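Local coordinates for protein dihydroorotase (Saccharomyces cerevisiae, PDB 6L0B) that catalyses the zinc-dependent interconversion of N-carbamoyl-L-aspartate and dihydroorotate, the third step of de novo pyrimidine biosynthesis, at residues H16-A21 with A260-Q265; I40-Q45 with S73-K78; L209-L214 with F253-D258; A275-Q280 with I347-G352. One frame throughout, in Å; residues are numbered along the deposited sequence.

Contact 1 of 4, residues H16-A21 with A260-Q265. With ZN (zinc ion), chain E; URF (5-fluorouracil), chain G.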
loop_
_atom_site.group_PDB
_atom_site.type_symbol
_atom_site.label_atom_id
_atom_site.label_comp_id
_atom_site.label_asym_id
_atom_site.label_seq_id
_atom_site.Cartn_x
_atom_site.Cartn_y
_atom_site.Cartn_z
ATOM N N HIS A 16 -8.860 -12.410 17.154
ATOM C CA HIS A 16 -7.801 -13.402 17.014
ATOM C C HIS A 16 -6.885 -13.340 18.233
ATOM O O HIS A 16 -6.422 -12.252 18.590
ATOM C CB HIS A 16 -6.986 -13.192 15.715
ATOM C CG HIS A 16 -7.813 -13.139 14.466
ATOM N ND1 HIS A 16 -7.682 -14.060 13.451
ATOM C CD2 HIS A 16 -8.758 -12.261 14.055
ATOM C CE1 HIS A 16 -8.543 -13.779 12.488
ATOM N NE2 HIS A 16 -9.206 -12.690 12.828
ATOM N N VAL A 17 -6.587 -14.498 18.845
ATOM C CA VAL A 17 -5.758 -14.559 20.050
ATOM C C VAL A 17 -4.601 -15.537 19.924
ATOM O O VAL A 17 -3.847 -15.704 20.883
ATOM C CB VAL A 17 -6.559 -14.876 21.335
ATOM C CG1 VAL A 17 -7.617 -13.815 21.619
ATOM C CG2 VAL A 17 -7.136 -16.280 21.269
ATOM N N ARG A 18 -4.468 -16.229 18.798
ATOM C CA ARG A 18 -3.317 -17.104 18.519
ATOM C C ARG A 18 -3.237 -18.210 19.579
ATOM O O ARG A 18 -4.253 -18.642 20.139
ATOM C CB ARG A 18 -2.030 -16.280 18.388
ATOM C CG ARG A 18 -2.150 -14.947 17.632
ATOM C CD ARG A 18 -2.402 -15.106 16.122
ATOM N NE ARG A 18 -2.312 -13.838 15.376
ATOM C CZ ARG A 18 -2.998 -13.508 14.260
ATOM N NH1 ARG A 18 -3.894 -14.328 13.677
ATOM N NH2 ARG A 18 -2.797 -12.309 13.728
ATOM N N GLU A 19 -2.027 -18.717 19.793
ATOM C CA GLU A 19 -1.738 -19.763 20.759
ATOM C C GLU A 19 -0.501 -19.390 21.567
ATOM O O GLU A 19 -0.030 -18.248 21.491
ATOM C CB GLU A 19 -1.550 -21.098 20.045
ATOM C CG GLU A 19 -2.846 -21.723 19.574
ATOM C CD GLU A 19 -2.637 -23.063 18.874
ATOM O OE1 GLU A 19 -2.062 -23.072 17.756
ATOM O OE2 GLU A 19 -3.047 -24.107 19.441
ATOM N N GLY A 20 -0.023 -20.309 22.402
ATOM C CA GLY A 20 1.291 -20.190 23.014
ATOM C C GLY A 20 1.469 -18.897 23.781
ATOM O O GLY A 20 0.518 -18.333 24.336
ATOM N N ALA A 21 2.705 -18.377 23.745
ATOM C CA ALA A 21 3.026 -17.175 24.509
ATOM C C ALA A 21 2.224 -15.971 24.040
ATOM O O ALA A 21 1.882 -15.106 24.854
ATOM C CB ALA A 21 4.520 -16.865 24.409
ATOM N N ALA A 260 -5.622 -8.499 15.220
ATOM C CA ALA A 260 -4.807 -9.608 14.711
ATOM C C ALA A 260 -3.347 -9.400 15.111
ATOM O O ALA A 260 -2.570 -8.765 14.377
ATOM C CB ALA A 260 -4.940 -9.727 13.196
ATOM N N PRO A 261 -2.928 -9.936 16.260
ATOM C CA PRO A 261 -1.563 -9.685 16.744
ATOM C C PRO A 261 -0.520 -10.489 15.979
ATOM O O PRO A 261 -0.788 -11.603 15.536
ATOM C CB PRO A 261 -1.638 -10.083 18.230
ATOM C CG PRO A 261 -2.803 -11.046 18.318
ATOM C CD PRO A 261 -3.761 -10.675 17.232
ATOM N N HIS A 262 0.645 -9.863 15.748
ATOM C CA HIS A 262 1.866 -10.477 15.188
ATOM C C HIS A 262 3.056 -9.873 15.918
ATOM O O HIS A 262 3.037 -8.677 16.242
ATOM C CB HIS A 262 2.057 -10.240 13.681
ATOM C CG HIS A 262 0.865 -10.580 12.842
ATOM N ND1 HIS A 262 0.820 -11.707 12.045
ATOM C CD2 HIS A 262 -0.293 -9.917 12.630
ATOM C CE1 HIS A 262 -0.337 -11.747 11.414
ATOM N NE2 HIS A 262 -1.031 -10.672 11.749
ATOM N N PRO A 263 4.115 -10.636 16.160
ATOM C CA PRO A 263 5.321 -10.023 16.733
ATOM C C PRO A 263 5.876 -8.976 15.776
ATOM O O PRO A 263 5.651 -9.034 14.567
ATOM C CB PRO A 263 6.282 -11.208 16.916
ATOM C CG PRO A 263 5.443 -12.457 16.773
ATOM C CD PRO A 263 4.291 -12.072 15.872
ATOM N N VAL A 264 6.560 -7.977 16.344
ATOM C CA VAL A 264 7.079 -6.854 15.561
ATOM C C VAL A 264 7.967 -7.329 14.407
ATOM O O VAL A 264 8.006 -6.695 13.343
ATOM C CB VAL A 264 7.842 -5.862 16.469
ATOM C CG1 VAL A 264 9.042 -6.533 17.158
ATOM C CG2 VAL A 264 8.343 -4.692 15.645
ATOM N N GLN A 265 8.689 -8.437 14.585
ATOM C CA GLN A 265 9.602 -8.875 13.535
ATOM C C GLN A 265 8.861 -9.396 12.307
ATOM O O GLN A 265 9.427 -9.392 11.208
ATOM C CB GLN A 265 10.561 -9.953 14.071
ATOM C CG GLN A 265 10.895 -9.818 15.543
ATOM C CD GLN A 265 9.862 -10.478 16.412
ATOM O OE1 GLN A 265 9.296 -11.501 16.032
ATOM N NE2 GLN A 265 9.584 -9.887 17.573
HETATM ZN ZN ZN E . -9.742 -11.608 11.077
HETATM N N1 URF G . -5.891 -10.444 8.822
HETATM C C2 URF G . -7.035 -11.348 9.101
HETATM N N3 URF G . -6.788 -12.461 10.066
HETATM C C4 URF G . -5.481 -12.629 10.695
HETATM C C5 URF G . -4.361 -11.731 10.393
HETATM C C6 URF G . -4.602 -10.662 9.457
HETATM O O2 URF G . -8.104 -11.190 8.570
HETATM O O4 URF G . -5.223 -13.474 11.479
HETATM F F5 URF G . -3.154 -11.999 11.022
#
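R18 reaches P261 because its CG stands anti to its own carbonyl carbon (chi1 -40°) and its chain bends about the CB-CG bond (chi2 -69°). H16 also carries its ring beside the backbone N, which turns the ring to the metal. H16 is the second histidine of the HxH motif ending the first strand of this amidohydrolase-type TIM barrel, two residues before R18. H14 binds the same zinc ion, which lies 2.1 Å from H16 NE2. H16 ND1 is taken by N43, and 5-fluorouracil lies over one face of the H16 ring. The R18 guanidinium is gripped side-on: NE donates to P261 O at 2.7 Å, in the carbonyl plane, and NH2 donates to the same oxygen at 2.8 Å from above that plane. P261 O stays close to the guanidinium plane in both bonds, so the pair fixes the rotation of the group. A260 CB touches R18 NH2 at 3.4 Å, and the P261 ring packs with CD against H16 O. R18 NH2 also lies over one face of the H262 ring, without a hydrogen bond. R18 NH1 faces the ligand and donates to O4 of 5-fluorouracil at 2.7 Å, in an almost straight bond of 177°.

Contact 2 of 4, residues I40-Q45 with S73-K78. With URF (5-fluorouracil), chain G.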
loop_
_atom_site.group_PDB
_atom_site.type_symbol
_atom_site.label_atom_id
_atom_site.label_comp_id
_atom_site.label_asym_id
_atom_site.label_seq_id
_atom_site.Cartn_x
_atom_site.Cartn_y
_atom_site.Cartn_z
ATOM N N ILE A 40 -14.204 -15.882 18.909
ATOM C CA ILE A 40 -12.820 -16.288 18.640
ATOM C C ILE A 40 -12.715 -16.909 17.247
ATOM O O ILE A 40 -13.565 -17.710 16.845
ATOM C CB ILE A 40 -12.295 -17.250 19.725
ATOM C CG1 ILE A 40 -12.508 -16.645 21.109
ATOM C CG2 ILE A 40 -10.787 -17.533 19.544
ATOM C CD1 ILE A 40 -11.855 -15.307 21.275
ATOM N N MET A 41 -11.687 -16.524 16.501
ATOM C CA MET A 41 -11.507 -16.937 15.114
ATOM C C MET A 41 -10.623 -18.186 14.991
ATOM O O MET A 41 -9.844 -18.498 15.903
ATOM C CB MET A 41 -10.920 -15.786 14.298
ATOM C CG MET A 41 -11.967 -14.724 13.902
ATOM S SD MET A 41 -13.410 -15.350 12.982
ATOM C CE MET A 41 -14.374 -13.823 12.816
ATOM N N PRO A 42 -10.771 -18.972 13.920
ATOM C CA PRO A 42 -10.155 -20.312 13.870
ATOM C C PRO A 42 -8.848 -20.452 13.084
ATOM O O PRO A 42 -8.380 -21.590 12.932
ATOM C CB PRO A 42 -11.252 -21.122 13.166
ATOM C CG PRO A 42 -11.817 -20.113 12.130
ATOM C CD PRO A 42 -11.621 -18.726 12.731
ATOM N N ASN A 43 -8.249 -19.368 12.583
ATOM C CA ASN A 43 -7.121 -19.469 11.658
ATOM C C ASN A 43 -5.797 -19.654 12.409
ATOM O O ASN A 43 -4.871 -18.841 12.343
ATOM C CB ASN A 43 -7.088 -18.249 10.752
ATOM C CG ASN A 43 -6.781 -16.981 11.517
ATOM O OD1 ASN A 43 -7.005 -16.929 12.734
ATOM N ND2 ASN A 43 -6.241 -15.976 10.829
ATOM N N LEU A 44 -5.744 -20.723 13.197
ATOM C CA LEU A 44 -4.500 -21.162 13.815
ATOM C C LEU A 44 -3.791 -22.102 12.842
ATOM O O LEU A 44 -4.311 -22.413 11.766
ATOM C CB LEU A 44 -4.763 -21.828 15.169
ATOM C CG LEU A 44 -5.142 -21.058 16.440
ATOM C CD1 LEU A 44 -6.256 -20.106 16.178
ATOM C CD2 LEU A 44 -5.566 -22.045 17.514
ATOM N N GLN A 45 -2.662 -22.672 13.266
ATOM C CA GLN A 45 -1.895 -23.617 12.450
ATOM C C GLN A 45 -1.760 -24.918 13.226
ATOM O O GLN A 45 -0.966 -24.992 14.183
ATOM C CB GLN A 45 -0.503 -23.079 12.118
ATOM C CG GLN A 45 -0.414 -21.970 11.088
ATOM C CD GLN A 45 1.034 -21.648 10.750
ATOM O OE1 GLN A 45 1.962 -22.250 11.303
ATOM N NE2 GLN A 45 1.237 -20.718 9.828
ATOM N N SER A 73 -15.565 -20.773 16.936
ATOM C CA SER A 73 -15.864 -20.916 15.523
ATOM C C SER A 73 -15.025 -22.032 14.931
ATOM O O SER A 73 -13.972 -22.391 15.460
ATOM C CB SER A 73 -15.589 -19.619 14.737
ATOM O OG SER A 73 -14.209 -19.372 14.522
ATOM N N PHE A 74 -15.504 -22.552 13.799
ATOM C CA PHE A 74 -14.783 -23.500 12.959
ATOM C C PHE A 74 -14.168 -22.780 11.763
ATOM O O PHE A 74 -14.649 -21.740 11.312
ATOM C CB PHE A 74 -15.719 -24.602 12.448
ATOM C CG PHE A 74 -15.838 -25.774 13.364
ATOM C CD1 PHE A 74 -14.860 -26.032 14.308
ATOM C CD2 PHE A 74 -16.930 -26.627 13.277
ATOM C CE1 PHE A 74 -14.969 -27.131 15.161
ATOM C CE2 PHE A 74 -17.046 -27.725 14.118
ATOM C CZ PHE A 74 -16.065 -27.982 15.059
ATOM N N TYR A 75 -13.122 -23.377 11.218
ATOM C CA TYR A 75 -12.481 -22.865 10.016
ATOM C C TYR A 75 -13.083 -23.590 8.825
ATOM O O TYR A 75 -13.048 -24.824 8.773
ATOM C CB TYR A 75 -10.973 -23.085 10.117
ATOM C CG TYR A 75 -10.069 -22.524 9.027
ATOM C CD1 TYR A 75 -10.080 -23.048 7.727
ATOM C CD2 TYR A 75 -9.121 -21.545 9.334
ATOM C CE1 TYR A 75 -9.214 -22.567 6.758
ATOM C CE2 TYR A 75 -8.254 -21.069 8.383
ATOM C CZ TYR A 75 -8.292 -21.576 7.097
ATOM O OH TYR A 75 -7.404 -21.070 6.166
ATOM N N LEU A 76 -13.702 -22.838 7.914
ATOM C CA LEU A 76 -14.325 -23.468 6.757
ATOM C C LEU A 76 -13.227 -24.147 5.952
ATOM O O LEU A 76 -12.410 -23.472 5.317
ATOM C CB LEU A 76 -15.100 -22.452 5.918
ATOM C CG LEU A 76 -15.939 -23.084 4.805
ATOM C CD1 LEU A 76 -16.833 -24.151 5.383
ATOM C CD2 LEU A 76 -16.757 -22.042 4.051
ATOM N N SER A 77 -13.254 -25.478 5.898
ATOM C CA SER A 77 -12.109 -26.254 5.444
ATOM C C SER A 77 -12.539 -27.367 4.501
ATOM O O SER A 77 -13.706 -27.780 4.449
ATOM C CB SER A 77 -11.346 -26.855 6.642
ATOM O OG SER A 77 -10.370 -27.801 6.241
ATOM N N LYS A 78 -11.545 -27.815 3.730
ATOM C CA LYS A 78 -11.670 -28.910 2.782
ATOM C C LYS A 78 -12.004 -30.258 3.423
ATOM O O LYS A 78 -12.348 -31.190 2.686
ATOM C CB LYS A 78 -10.374 -28.976 1.947
ATOM C CG LYS A 78 -10.230 -27.794 0.986
ATOM C CD LYS A 78 -8.810 -27.563 0.483
ATOM C CE LYS A 78 -7.901 -26.983 1.561
ATOM N NZ LYS A 78 -8.607 -26.029 2.479
HETATM N N1 URF G . -5.891 -10.444 8.822
HETATM C C2 URF G . -7.035 -11.348 9.101
HETATM N N3 URF G . -6.788 -12.461 10.066
HETATM C C4 URF G . -5.481 -12.629 10.695
HETATM C C5 URF G . -4.361 -11.731 10.393
HETATM C C6 URF G . -4.602 -10.662 9.457
HETATM O O2 URF G . -8.104 -11.190 8.570
HETATM O O4 URF G . -5.223 -13.474 11.479
HETATM F F5 URF G . -3.154 -11.999 11.022
#
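S73 OG donates a hydrogen bond to I40 O at 2.9 Å. It lies in the carbonyl plane, on a lone pair. The serine oxygen is set between its backbone N and carbonyl carbon (chi1 75°), which points it toward I40 O. P42 packs beside this bond, its CD 3.2 Å from S73 OG. An alanine in place of S73 would probably leave I40 O without this donor and remove the oxygen that P42 CD packs on. Further along, P42 CB meets Y75 CB at 3.6 Å. N43 CA lies at the edge of the Y75 ring, and N43 CB touches Y75 CE2 at 3.9 Å. N43 is the centre of an inverse gamma turn. Its ND2 donates to O4 of 5-fluorouracil at 2.8 Å, and its OD1 accepts from H16. Y75 is anchored by its OH on N107 O. The two loops leave the ends of the parallel barrel strands 37-40 and 69-71, so the contact lies on the ligand side of the barrel. I40 packs on helix 51-64, and F74 packs on helix 82-90.

Contact 3 of 4, residues L209-L214 with F253-D258. With ZN (zinc ion), chain E; URF (5-fluorouracil), chain G.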
loop_
_atom_site.group_PDB
_atom_site.type_symbol
_atom_site.label_atom_id
_atom_site.label_comp_id
_atom_site.label_asym_id
_atom_site.label_seq_id
_atom_site.Cartn_x
_atom_site.Cartn_y
_atom_site.Cartn_z
ATOM N N LEU A 209 -17.674 -3.789 11.534
ATOM C CA LEU A 209 -16.697 -2.764 11.225
ATOM C C LEU A 209 -15.632 -2.846 12.296
ATOM O O LEU A 209 -15.952 -3.009 13.480
ATOM C CB LEU A 209 -17.303 -1.359 11.202
ATOM C CG LEU A 209 -18.353 -0.878 10.186
ATOM C CD1 LEU A 209 -18.052 -1.303 8.752
ATOM C CD2 LEU A 209 -19.725 -1.318 10.566
ATOM N N THR A 210 -14.372 -2.825 11.874
ATOM C CA THR A 210 -13.287 -2.849 12.831
ATOM C C THR A 210 -13.015 -1.430 13.335
ATOM O O THR A 210 -13.502 -0.436 12.784
ATOM C CB THR A 210 -12.032 -3.448 12.202
ATOM O OG1 THR A 210 -11.491 -2.533 11.242
ATOM C CG2 THR A 210 -12.330 -4.799 11.527
ATOM N N ALA A 211 -12.172 -1.326 14.365
ATOM C CA ALA A 211 -11.758 0.001 14.795
ATOM C C ALA A 211 -10.835 0.654 13.763
ATOM O O ALA A 211 -11.048 1.814 13.395
ATOM C CB ALA A 211 -11.074 -0.067 16.164
ATOM N N HIS A 212 -9.846 -0.088 13.226
ATOM C CA HIS A 212 -8.811 0.569 12.415
ATOM C C HIS A 212 -9.360 1.085 11.087
ATOM O O HIS A 212 -8.889 2.113 10.583
ATOM C CB HIS A 212 -7.603 -0.350 12.175
ATOM C CG HIS A 212 -7.957 -1.764 11.839
ATOM N ND1 HIS A 212 -8.251 -2.703 12.805
ATOM C CD2 HIS A 212 -8.075 -2.396 10.647
ATOM C CE1 HIS A 212 -8.544 -3.850 12.222
ATOM N NE2 HIS A 212 -8.456 -3.687 10.915
ATOM N N HIS A 213 -10.367 0.418 10.523
ATOM C CA HIS A 213 -10.965 0.901 9.286
ATOM C C HIS A 213 -11.798 2.163 9.470
ATOM O O HIS A 213 -12.121 2.812 8.469
ATOM C CB HIS A 213 -11.811 -0.202 8.662
ATOM C CG HIS A 213 -10.980 -1.309 8.100
ATOM N ND1 HIS A 213 -11.006 -2.592 8.599
ATOM C CD2 HIS A 213 -10.035 -1.301 7.126
ATOM C CE1 HIS A 213 -10.134 -3.331 7.938
ATOM N NE2 HIS A 213 -9.541 -2.576 7.033
ATOM N N LEU A 214 -12.148 2.537 10.700
ATOM C CA LEU A 214 -12.780 3.831 10.887
ATOM C C LEU A 214 -11.773 4.976 10.998
ATOM O O LEU A 214 -12.193 6.134 10.983
ATOM C CB LEU A 214 -13.689 3.795 12.111
ATOM C CG LEU A 214 -14.670 2.621 12.175
ATOM C CD1 LEU A 214 -15.281 2.500 13.554
ATOM C CD2 LEU A 214 -15.774 2.809 11.147
ATOM N N PHE A 253 -25.025 -3.236 11.393
ATOM C CA PHE A 253 -23.630 -2.865 11.579
ATOM C C PHE A 253 -23.322 -2.989 13.056
ATOM O O PHE A 253 -24.055 -2.440 13.880
ATOM C CB PHE A 253 -23.359 -1.434 11.108
ATOM C CG PHE A 253 -23.638 -1.210 9.664
ATOM C CD1 PHE A 253 -22.963 -1.939 8.697
ATOM C CD2 PHE A 253 -24.586 -0.290 9.262
ATOM C CE1 PHE A 253 -23.213 -1.741 7.350
ATOM C CE2 PHE A 253 -24.845 -0.086 7.909
ATOM C CZ PHE A 253 -24.153 -0.816 6.954
ATOM N N PHE A 254 -22.297 -3.763 13.403
ATOM C CA PHE A 254 -21.847 -3.771 14.787
ATOM C C PHE A 254 -20.351 -4.077 14.857
ATOM O O PHE A 254 -19.707 -4.423 13.867
ATOM C CB PHE A 254 -22.679 -4.734 15.641
ATOM C CG PHE A 254 -22.835 -6.109 15.065
ATOM C CD1 PHE A 254 -24.024 -6.489 14.463
ATOM C CD2 PHE A 254 -21.814 -7.032 15.168
ATOM C CE1 PHE A 254 -24.195 -7.749 13.953
ATOM C CE2 PHE A 254 -21.967 -8.315 14.656
ATOM C CZ PHE A 254 -23.167 -8.674 14.042
ATOM N N PHE A 255 -19.820 -4.024 16.066
ATOM C CA PHE A 255 -18.383 -4.013 16.262
ATOM C C PHE A 255 -17.779 -5.411 16.180
ATOM O O PHE A 255 -18.282 -6.357 16.794
ATOM C CB PHE A 255 -18.056 -3.407 17.614
ATOM C CG PHE A 255 -16.595 -3.372 17.913
ATOM C CD1 PHE A 255 -15.706 -2.825 16.997
ATOM C CD2 PHE A 255 -16.108 -3.876 19.112
ATOM C CE1 PHE A 255 -14.362 -2.773 17.273
ATOM C CE2 PHE A 255 -14.771 -3.827 19.398
ATOM C CZ PHE A 255 -13.891 -3.268 18.474
ATOM N N GLY A 256 -16.687 -5.521 15.421
ATOM C CA GLY A 256 -15.819 -6.677 15.362
ATOM C C GLY A 256 -14.403 -6.207 15.073
ATOM O O GLY A 256 -14.109 -5.797 13.951
ATOM N N SER A 257 -13.511 -6.255 16.061
ATOM C CA SER A 257 -12.253 -5.530 15.931
ATOM C C SER A 257 -11.316 -6.121 14.879
ATOM O O SER A 257 -10.549 -5.380 14.268
ATOM C CB SER A 257 -11.515 -5.510 17.266
ATOM O OG SER A 257 -10.805 -6.736 17.443
ATOM N N ASP A 258 -11.352 -7.432 14.659
ATOM C CA ASP A 258 -10.275 -8.130 13.949
ATOM C C ASP A 258 -8.914 -7.695 14.483
ATOM O O ASP A 258 -7.968 -7.425 13.736
ATOM C CB ASP A 258 -10.360 -7.913 12.437
ATOM C CG ASP A 258 -9.324 -8.731 11.648
ATOM O OD1 ASP A 258 -8.813 -9.753 12.158
ATOM O OD2 ASP A 258 -9.036 -8.354 10.499
HETATM ZN ZN ZN E . -9.742 -11.608 11.077
HETATM N N1 URF G . -5.891 -10.444 8.822
HETATM C C2 URF G . -7.035 -11.348 9.101
HETATM N N3 URF G . -6.788 -12.461 10.066
HETATM C C4 URF G . -5.481 -12.629 10.695
HETATM C C5 URF G . -4.361 -11.731 10.393
HETATM C C6 URF G . -4.602 -10.662 9.457
HETATM O O2 URF G . -8.104 -11.190 8.570
HETATM O O4 URF G . -5.223 -13.474 11.479
HETATM F F5 URF G . -3.154 -11.999 11.022
#
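L209 and F255 form a parallel bridge, held by two backbone bonds: L209 N donates to F254 O at 3.2 Å, and G256 N donates to L209 O at 3.3 Å. Beside it, L209 CD2 packs on F253 CB at 3.7 Å. The F255 ring turns an edge to A211 N. Past the bridge the two segments come closer: T210 CG2 lies 3.2 Å from G256 O and also touches CB of D258. T210 OG1 accepts from H213 N, an ST motif, and shares a hydrogen bond with H213 ND1. The same oxygen sits over the centre of the H212 ring, 3.2 Å above its plane. A glycine in place of T210 would probably leave H213 N and ND1 without this oxygen and open a gap beside D258. D258 holds its CG anti to the backbone N (chi1 -175°), which carries OD1 to the zinc ion at 2.3 Å. It joins H14 and H16 on this metal, as the aspartate ending the last barrel strand does in this superfamily. Strands 205-209 and 253-255 are neighbours in the parallel barrel sheet. L209 and F255 pack on F303 of helix 300-312, while A211 and F255 meet I287 of helix 283-293.

Contact 4 of 4, residues A275-Q280 with I347-G352. With URF (5-fluorouracil), chain G.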
loop_
_atom_site.group_PDB
_atom_site.type_symbol
_atom_site.label_atom_id
_atom_site.label_comp_id
_atom_site.label_asym_id
_atom_site.label_seq_id
_atom_site.Cartn_x
_atom_site.Cartn_y
_atom_site.Cartn_z
ATOM N N ALA A 275 -0.201 -9.492 7.435
ATOM C CA ALA A 275 -1.382 -8.651 7.568
ATOM C C ALA A 275 -1.927 -8.708 8.996
ATOM O O ALA A 275 -1.918 -9.761 9.634
ATOM C CB ALA A 275 -2.459 -9.104 6.583
ATOM N N GLY A 276 -2.420 -7.569 9.492
ATOM C CA GLY A 276 -3.049 -7.537 10.802
ATOM C C GLY A 276 -2.742 -6.348 11.691
ATOM O O GLY A 276 -1.581 -5.981 11.925
ATOM N N VAL A 277 -3.789 -5.764 12.255
ATOM C CA VAL A 277 -3.639 -4.640 13.162
ATOM C C VAL A 277 -4.082 -5.103 14.536
ATOM O O VAL A 277 -5.177 -5.659 14.685
ATOM C CB VAL A 277 -4.464 -3.427 12.704
ATOM C CG1 VAL A 277 -4.459 -2.379 13.770
ATOM C CG2 VAL A 277 -3.905 -2.879 11.403
ATOM N N TYR A 278 -3.244 -4.867 15.540
ATOM C CA TYR A 278 -3.577 -5.261 16.902
ATOM C C TYR A 278 -4.222 -4.090 17.627
ATOM O O TYR A 278 -3.557 -3.074 17.895
ATOM C CB TYR A 278 -2.351 -5.719 17.673
ATOM C CG TYR A 278 -2.672 -6.002 19.107
ATOM C CD1 TYR A 278 -3.394 -7.124 19.457
ATOM C CD2 TYR A 278 -2.276 -5.127 20.115
ATOM C CE1 TYR A 278 -3.698 -7.387 20.772
ATOM C CE2 TYR A 278 -2.573 -5.378 21.435
ATOM C CZ TYR A 278 -3.284 -6.510 21.759
ATOM O OH TYR A 278 -3.589 -6.772 23.071
ATOM N N SER A 279 -5.493 -4.267 18.006
ATOM C CA SER A 279 -6.269 -3.224 18.655
ATOM C C SER A 279 -6.978 -3.693 19.922
ATOM O O SER A 279 -7.713 -2.897 20.520
ATOM C CB SER A 279 -7.306 -2.666 17.675
ATOM O OG SER A 279 -8.144 -3.715 17.231
ATOM N N GLN A 280 -6.812 -4.965 20.269
ATOM C CA GLN A 280 -7.533 -5.511 21.441
ATOM C C GLN A 280 -7.338 -4.623 22.676
ATOM O O GLN A 280 -8.310 -4.097 23.177
ATOM C CB GLN A 280 -7.076 -6.943 21.726
ATOM C CG GLN A 280 -8.131 -7.795 22.416
ATOM C CD GLN A 280 -9.309 -8.082 21.518
ATOM O OE1 GLN A 280 -9.229 -8.893 20.597
ATOM N NE2 GLN A 280 -10.420 -7.413 21.780
ATOM N N ILE A 347 3.360 -3.769 18.400
ATOM C CA ILE A 347 3.007 -2.363 18.253
ATOM C C ILE A 347 1.481 -2.271 18.199
ATOM O O ILE A 347 0.869 -2.869 17.292
ATOM C CB ILE A 347 3.643 -1.709 17.023
ATOM C CG1 ILE A 347 5.152 -1.590 17.193
ATOM C CG2 ILE A 347 3.111 -0.285 16.917
ATOM C CD1 ILE A 347 5.889 -2.825 16.990
ATOM N N PRO A 348 0.838 -1.606 19.155
ATOM C CA PRO A 348 -0.617 -1.479 19.100
ATOM C C PRO A 348 -1.025 -0.475 18.037
ATOM O O PRO A 348 -0.237 0.364 17.589
ATOM C CB PRO A 348 -0.993 -0.995 20.509
ATOM C CG PRO A 348 0.216 -0.268 20.990
ATOM C CD PRO A 348 1.409 -0.942 20.347
ATOM N N PHE A 349 -2.268 -0.611 17.590
ATOM C CA PHE A 349 -2.828 0.386 16.698
ATOM C C PHE A 349 -2.746 1.766 17.358
ATOM O O PHE A 349 -2.984 1.910 18.565
ATOM C CB PHE A 349 -4.263 0.007 16.370
ATOM C CG PHE A 349 -4.985 1.010 15.535
ATOM C CD1 PHE A 349 -4.396 1.538 14.398
ATOM C CD2 PHE A 349 -6.280 1.404 15.869
ATOM C CE1 PHE A 349 -5.070 2.460 13.615
ATOM C CE2 PHE A 349 -6.968 2.331 15.095
ATOM C CZ PHE A 349 -6.361 2.860 13.960
ATOM N N LYS A 350 -2.345 2.771 16.570
ATOM C CA LYS A 350 -2.215 4.157 17.033
ATOM C C LYS A 350 -1.257 4.281 18.220
ATOM O O LYS A 350 -1.524 5.011 19.183
ATOM C CB LYS A 350 -3.574 4.760 17.396
ATOM C CG LYS A 350 -4.477 5.085 16.251
ATOM C CD LYS A 350 -5.895 5.316 16.738
ATOM C CE LYS A 350 -6.289 6.779 16.632
ATOM N NZ LYS A 350 -5.194 7.705 17.087
ATOM N N ALA A 351 -0.135 3.568 18.167
ATOM C CA ALA A 351 0.830 3.651 19.259
ATOM C C ALA A 351 1.324 5.084 19.419
ATOM O O ALA A 351 1.604 5.772 18.435
ATOM C CB ALA A 351 2.011 2.714 19.030
ATOM N N GLY A 352 1.375 5.550 20.664
ATOM C CA GLY A 352 1.853 6.872 21.008
ATOM C C GLY A 352 0.806 7.963 20.981
ATOM O O GLY A 352 1.022 9.033 21.579
HETATM N N1 URF G . -5.891 -10.444 8.822
HETATM C C2 URF G . -7.035 -11.348 9.101
HETATM N N3 URF G . -6.788 -12.461 10.066
HETATM C C4 URF G . -5.481 -12.629 10.695
HETATM C C5 URF G . -4.361 -11.731 10.393
HETATM C C6 URF G . -4.602 -10.662 9.457
HETATM O O2 URF G . -8.104 -11.190 8.570
HETATM O O4 URF G . -5.223 -13.474 11.479
HETATM F F5 URF G . -3.154 -11.999 11.022
#
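Two loops beside the active site meet here, one running from the last barrel strand, 253-255, toward helix 283-293, the other joining strands 345-346 and 354-362. Y278 O accepts from F349 N at 2.8 Å, with an angle of 161° at the hydrogen. P348 CA approaches the same oxygen at 3.6 Å in a CA-H...O contact. V277 CG1 stands anti to its backbone N (chi1 171°) and presses on F349 CB at 3.5 Å, the two side chains crossing obliquely. P348 CA lies at the edge of the Y278 ring, and Y278 CD2 is 4.3 Å from P348 CB. F349 places its ring against Y286 of helix 283-293, and F349 O accepts from the hydroxyl of Y286. Nearer the start of the 275-280 loop, G276 CA lies 3.7 Å from C6 of 5-fluorouracil. The backbone bond enters a type II beta turn from P348 to A351, with F349 and K350 at its central positions.

How the contacts relate
From the N terminus, the chain leaves strand 11-15 at H16 and enters the long loop that contact 1 closes at 260-265. Contacts 2 and 3 both lie within that loop, one after the other. Contact 2 closes a short loop around helix 51-64. Contact 3 joins the ends of strands 205-209 and 253-255. Contact 4 opens after contact 1 has closed and ties the 275-280 loop to the segment before strand 354-362. No two contacts cross. Contacts 1 and 2 meet at H16 and N43, contacts 1 and 3 at the zinc ion. A260 N hydrogen-bonds to V277 O between contacts 1 and 4, and H212 packs on F349 between contacts 3 and 4. All four border 5-fluorouracil.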